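Local atomic coordinates of kcn28 (Kitasatospora, PDB entry 6J31), a protein that is of unknown function but probably has the two-domain GT-B fold, with a C-terminal domain of the erythromycin biosynthesis protein CIII-like family. Residues R34-A38 and Y96-R100; R114-N119 and S168-I173. Numbering follows the deposited sequence.

Interaction 1 (R34-A38 and Y96-R100)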
# COMPACT_ATOMS: atom_id res chain seq x y z
N ARG A 34 -3.11 24.28 -8.77
CA ARG A 34 -4.06 24.28 -7.66
C ARG A 34 -4.54 22.85 -7.46
O ARG A 34 -5.22 22.29 -8.33
CB ARG A 34 -5.24 25.22 -7.93
CG ARG A 34 -6.25 25.16 -6.80
CD ARG A 34 -7.60 25.73 -7.19
NE ARG A 34 -8.55 25.58 -6.10
CZ ARG A 34 -9.87 25.51 -6.27
NH1 ARG A 34 -10.38 25.59 -7.49
NH2 ARG A 34 -10.67 25.36 -5.23
N VAL A 35 -4.18 22.26 -6.33
CA VAL A 35 -4.51 20.87 -6.02
C VAL A 35 -5.47 20.86 -4.85
O VAL A 35 -5.17 21.42 -3.78
CB VAL A 35 -3.25 20.04 -5.72
CG1 VAL A 35 -3.62 18.58 -5.50
CG2 VAL A 35 -2.25 20.18 -6.85
N THR A 36 -6.63 20.25 -5.04
CA THR A 36 -7.55 19.98 -3.95
C THR A 36 -7.50 18.49 -3.65
O THR A 36 -7.30 17.67 -4.55
CB THR A 36 -8.99 20.41 -4.29
OG1 THR A 36 -9.43 19.77 -5.49
CG2 THR A 36 -9.05 21.93 -4.46
N TYR A 37 -7.64 18.14 -2.37
CA TYR A 37 -7.51 16.76 -1.92
C TYR A 37 -8.72 16.43 -1.06
O TYR A 37 -8.86 16.93 0.06
CB TYR A 37 -6.20 16.58 -1.14
CG TYR A 37 -5.77 15.15 -0.91
CD1 TYR A 37 -6.69 14.11 -0.92
CD2 TYR A 37 -4.44 14.84 -0.68
CE1 TYR A 37 -6.29 12.80 -0.70
CE2 TYR A 37 -4.03 13.54 -0.47
CZ TYR A 37 -4.96 12.53 -0.48
OH TYR A 37 -4.56 11.23 -0.27
N ALA A 38 -9.59 15.57 -1.59
CA ALA A 38 -10.80 15.15 -0.88
C ALA A 38 -10.49 13.90 -0.08
O ALA A 38 -10.05 12.89 -0.64
CB ALA A 38 -11.94 14.90 -1.86
N TYR A 96 -17.59 19.82 -5.52
CA TYR A 96 -16.96 20.24 -6.77
C TYR A 96 -17.94 20.76 -7.81
O TYR A 96 -17.50 21.14 -8.90
CB TYR A 96 -16.17 19.07 -7.37
CG TYR A 96 -14.88 18.77 -6.64
CD1 TYR A 96 -13.77 19.59 -6.80
CD2 TYR A 96 -14.78 17.68 -5.78
CE1 TYR A 96 -12.58 19.32 -6.14
CE2 TYR A 96 -13.60 17.41 -5.11
CZ TYR A 96 -12.51 18.23 -5.30
OH TYR A 96 -11.33 17.96 -4.63
N GLU A 97 -19.24 20.85 -7.49
CA GLU A 97 -20.24 21.21 -8.49
C GLU A 97 -19.93 22.55 -9.15
O GLU A 97 -20.04 22.69 -10.37
CB GLU A 97 -21.62 21.26 -7.85
CG GLU A 97 -22.72 21.78 -8.75
CD GLU A 97 -23.06 20.82 -9.87
OE1 GLU A 97 -23.28 19.62 -9.58
OE2 GLU A 97 -23.11 21.26 -11.04
N GLU A 98 -19.54 23.53 -8.35
CA GLU A 98 -19.27 24.88 -8.80
C GLU A 98 -17.78 25.16 -8.94
O GLU A 98 -17.40 26.30 -9.22
CB GLU A 98 -19.89 25.87 -7.81
CG GLU A 98 -21.37 25.63 -7.49
CD GLU A 98 -22.32 26.48 -8.30
OE1 GLU A 98 -22.76 26.04 -9.39
OE2 GLU A 98 -22.65 27.59 -7.83
N ASP A 99 -16.94 24.15 -8.72
CA ASP A 99 -15.49 24.30 -8.74
C ASP A 99 -14.86 23.08 -9.41
O ASP A 99 -13.98 22.42 -8.86
CB ASP A 99 -14.96 24.47 -7.31
CG ASP A 99 -13.63 25.18 -7.26
OD1 ASP A 99 -13.16 25.66 -8.31
OD2 ASP A 99 -13.04 25.26 -6.16
N ARG A 100 -15.32 22.77 -10.62
CA ARG A 100 -14.96 21.51 -11.24
C ARG A 100 -13.48 21.50 -11.64
O ARG A 100 -12.97 22.48 -12.19
CB ARG A 100 -15.84 21.25 -12.46
CG ARG A 100 -17.31 21.20 -12.10
CD ARG A 100 -18.15 20.84 -13.30
NE ARG A 100 -19.56 20.73 -12.95
CZ ARG A 100 -20.49 20.25 -13.76
NH1 ARG A 100 -20.16 19.83 -14.97
NH2 ARG A 100 -21.76 20.19 -13.37

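Interaction 2 (R114-N119 and S168-I173)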
# COMPACT_ATOMS: atom_id res chain seq x y z
N ARG A 114 -14.33 8.65 -10.23
CA ARG A 114 -14.41 8.37 -11.67
C ARG A 114 -15.85 8.50 -12.17
O ARG A 114 -16.08 9.05 -13.25
CB ARG A 114 -13.87 6.98 -11.98
CG ARG A 114 -14.01 6.60 -13.44
CD ARG A 114 -13.62 5.15 -13.68
NE ARG A 114 -13.66 4.82 -15.10
CZ ARG A 114 -13.49 3.60 -15.60
NH1 ARG A 114 -13.28 2.56 -14.79
NH2 ARG A 114 -13.54 3.41 -16.91
N VAL A 115 -16.82 8.02 -11.38
CA VAL A 115 -18.22 8.18 -11.76
C VAL A 115 -18.54 9.65 -11.92
O VAL A 115 -19.19 10.07 -12.89
CB VAL A 115 -19.13 7.51 -10.71
CG1 VAL A 115 -20.60 7.78 -11.04
CG2 VAL A 115 -18.85 6.02 -10.61
N LEU A 116 -18.06 10.47 -10.99
CA LEU A 116 -18.25 11.91 -11.07
C LEU A 116 -17.58 12.47 -12.32
O LEU A 116 -18.16 13.29 -13.04
CB LEU A 116 -17.70 12.56 -9.80
CG LEU A 116 -18.34 13.83 -9.24
CD1 LEU A 116 -17.31 14.74 -8.59
CD2 LEU A 116 -19.18 14.56 -10.27
N ALA A 117 -16.36 12.00 -12.61
CA ALA A 117 -15.64 12.47 -13.78
C ALA A 117 -16.37 12.10 -15.06
O ALA A 117 -16.39 12.87 -16.02
CB ALA A 117 -14.22 11.91 -13.78
N MET A 118 -16.96 10.91 -15.10
CA MET A 118 -17.74 10.50 -16.27
C MET A 118 -18.97 11.39 -16.45
O MET A 118 -19.31 11.76 -17.58
CB MET A 118 -18.12 9.03 -16.14
CG MET A 118 -16.96 8.08 -16.39
SD MET A 118 -17.22 6.41 -15.78
CE MET A 118 -18.23 5.73 -17.10
N ASN A 119 -19.63 11.76 -15.36
CA ASN A 119 -20.81 12.63 -15.44
C ASN A 119 -20.46 13.98 -16.05
O ASN A 119 -21.23 14.53 -16.84
CB ASN A 119 -21.42 12.83 -14.06
CG ASN A 119 -22.14 11.59 -13.53
OD1 ASN A 119 -22.47 10.68 -14.27
ND2 ASN A 119 -22.37 11.56 -12.22
N SER A 168 -26.52 6.48 -10.73
CA SER A 168 -25.49 7.51 -10.78
C SER A 168 -25.15 7.93 -12.19
O SER A 168 -24.23 8.73 -12.39
CB SER A 168 -24.22 7.03 -10.07
OG SER A 168 -24.52 6.49 -8.79
N GLY A 169 -25.85 7.41 -13.19
CA GLY A 169 -25.66 7.84 -14.55
C GLY A 169 -24.57 7.13 -15.31
O GLY A 169 -24.09 7.66 -16.32
N VAL A 170 -24.15 5.94 -14.86
CA VAL A 170 -23.14 5.16 -15.59
C VAL A 170 -23.64 3.73 -15.77
O VAL A 170 -22.94 2.78 -15.37
CB VAL A 170 -21.78 5.21 -14.87
CG1 VAL A 170 -21.15 6.58 -15.00
CG2 VAL A 170 -21.92 4.84 -13.39
N PRO A 171 -24.81 3.50 -16.37
CA PRO A 171 -25.28 2.12 -16.55
C PRO A 171 -24.45 1.32 -17.54
O PRO A 171 -24.43 0.08 -17.45
CB PRO A 171 -26.72 2.30 -17.03
CG PRO A 171 -26.68 3.59 -17.77
CD PRO A 171 -25.73 4.47 -17.01
N GLY A 172 -23.78 1.97 -18.49
CA GLY A 172 -23.03 1.28 -19.52
C GLY A 172 -21.76 0.58 -19.06
O GLY A 172 -21.14 -0.10 -19.87
N ILE A 173 -21.36 0.75 -17.81
CA ILE A 173 -20.10 0.20 -17.32
C ILE A 173 -20.37 -0.87 -16.28
O ILE A 173 -21.28 -0.74 -15.45
CB ILE A 173 -19.17 1.31 -16.77
CG1 ILE A 173 -17.77 0.75 -16.50
CG2 ILE A 173 -19.74 1.92 -15.51
CD1 ILE A 173 -16.71 1.81 -16.36

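Interaction 1 (R34-A38 and Y96-R100)
Start with Arg34, whose first three chi angles are all t, so the side chain runs out fully extended from the strand and brings its guanidinium to Asp99. The carboxylate meets it edge-on, near the guanidinium plane: Arg34 NH2 to Asp99 OD2 is 2.5 Å and Arg34 NH1 to Asp99 OD1 2.9 Å, a two-pronged salt bridge, with a third, weak bond from Arg34 NH1 to Asp99 OD2 at 3.0 Å. Asp99 is in position because it ends a type I turn from Tyr96, closed by Asp99 N to Tyr96 O at 3.1 Å. The strand belongs to the parallel sheet of the N-terminal Rossmann-like domain of this GT-B protein, flanked by strands 6-10 and 53-56, and the turn follows helix 74-96. Alternation along the strand sends Arg34, Thr36 and Ala38 toward the turn, while Tyr37 points away. Tyr96 leaves its backbone sideways, but its m rotamer swings the ring tip back to the sheet, where Tyr96 OH hydrogen-bonds Thr36 OG1 at 2.8 Å. Thr36, in the p rotamer, also bonds His6 through OG1. Beside the ring edge lies Ala38 CB, 4.2 Å from Tyr96 OH and 4.4 Å from Tyr96 CE2, a loose apolar contact.

Interaction 2 (R114-N119 and S168-I173)
The backbone of 114-119 is regular alpha helix, with Met118 N to Arg114 O at 2.8 Å and Asn119 N to Val115 O at 3.0 Å; the chain facing it, 168-173, has just left helix 152-167. That helix ends in a Schellman motif: Gly169 takes positive phi (86°), where a side chain would be jammed against the preceding carbonyl oxygen. A type I turn from Val170 to Ile173 follows. The two backbones come closest at Val115 with Val170 and at Asn119 with Gly169, each pair 6.9 Å apart between CA atoms. This packs a helix of the N-terminal Rossmann-like domain of the GT-B fold against the loop leading to helix 177-180.

Most of the contact is apolar. Val115 CG1 lies 3.8 Å from Ser168 CB and 4.0 Å from Val170 CG2, and Leu89 of helix 74-96 touches both Val115 and Ser168. The Ser168 hydroxyl turns back to its own helix, bonding the carbonyl of Trp164. One turn on from Val115, Met118 reaches out to put its CE 3.7 Å from Val170 CG1 and 4.3 Å from Ile173 CD1. Arg114 is extended, and its guanidinium makes weak hydrogen bonds to the carbonyls of Asp177 and Leu181. Over one face of that guanidinium sits the tip of Ile173, with CD1 3.6 Å from Arg114 NH2.

How the interactions relate
From the N terminus, the chain runs through strand 34-39 and the long helix 74-96 before interaction 1 closes a loop with 57 residues between its segments, bringing the turn after that helix back to the sheet. Strand 103-107 and helix 112-120 follow, and interaction 2 then closes a second loop, with 48 residues between its segments, at the end of helix 152-167. The loops are in series, neither nested nor crossed. The centres of interactions 1 and 2 are about 18 Å apart and their nearest atoms about 5 Å apart. Phe104 meets Tyr96 edge-to-face and touches Leu116 and Ala117, so one residue of strand 103-107 joins the end of helix 74-96 to the helix used by interaction 2.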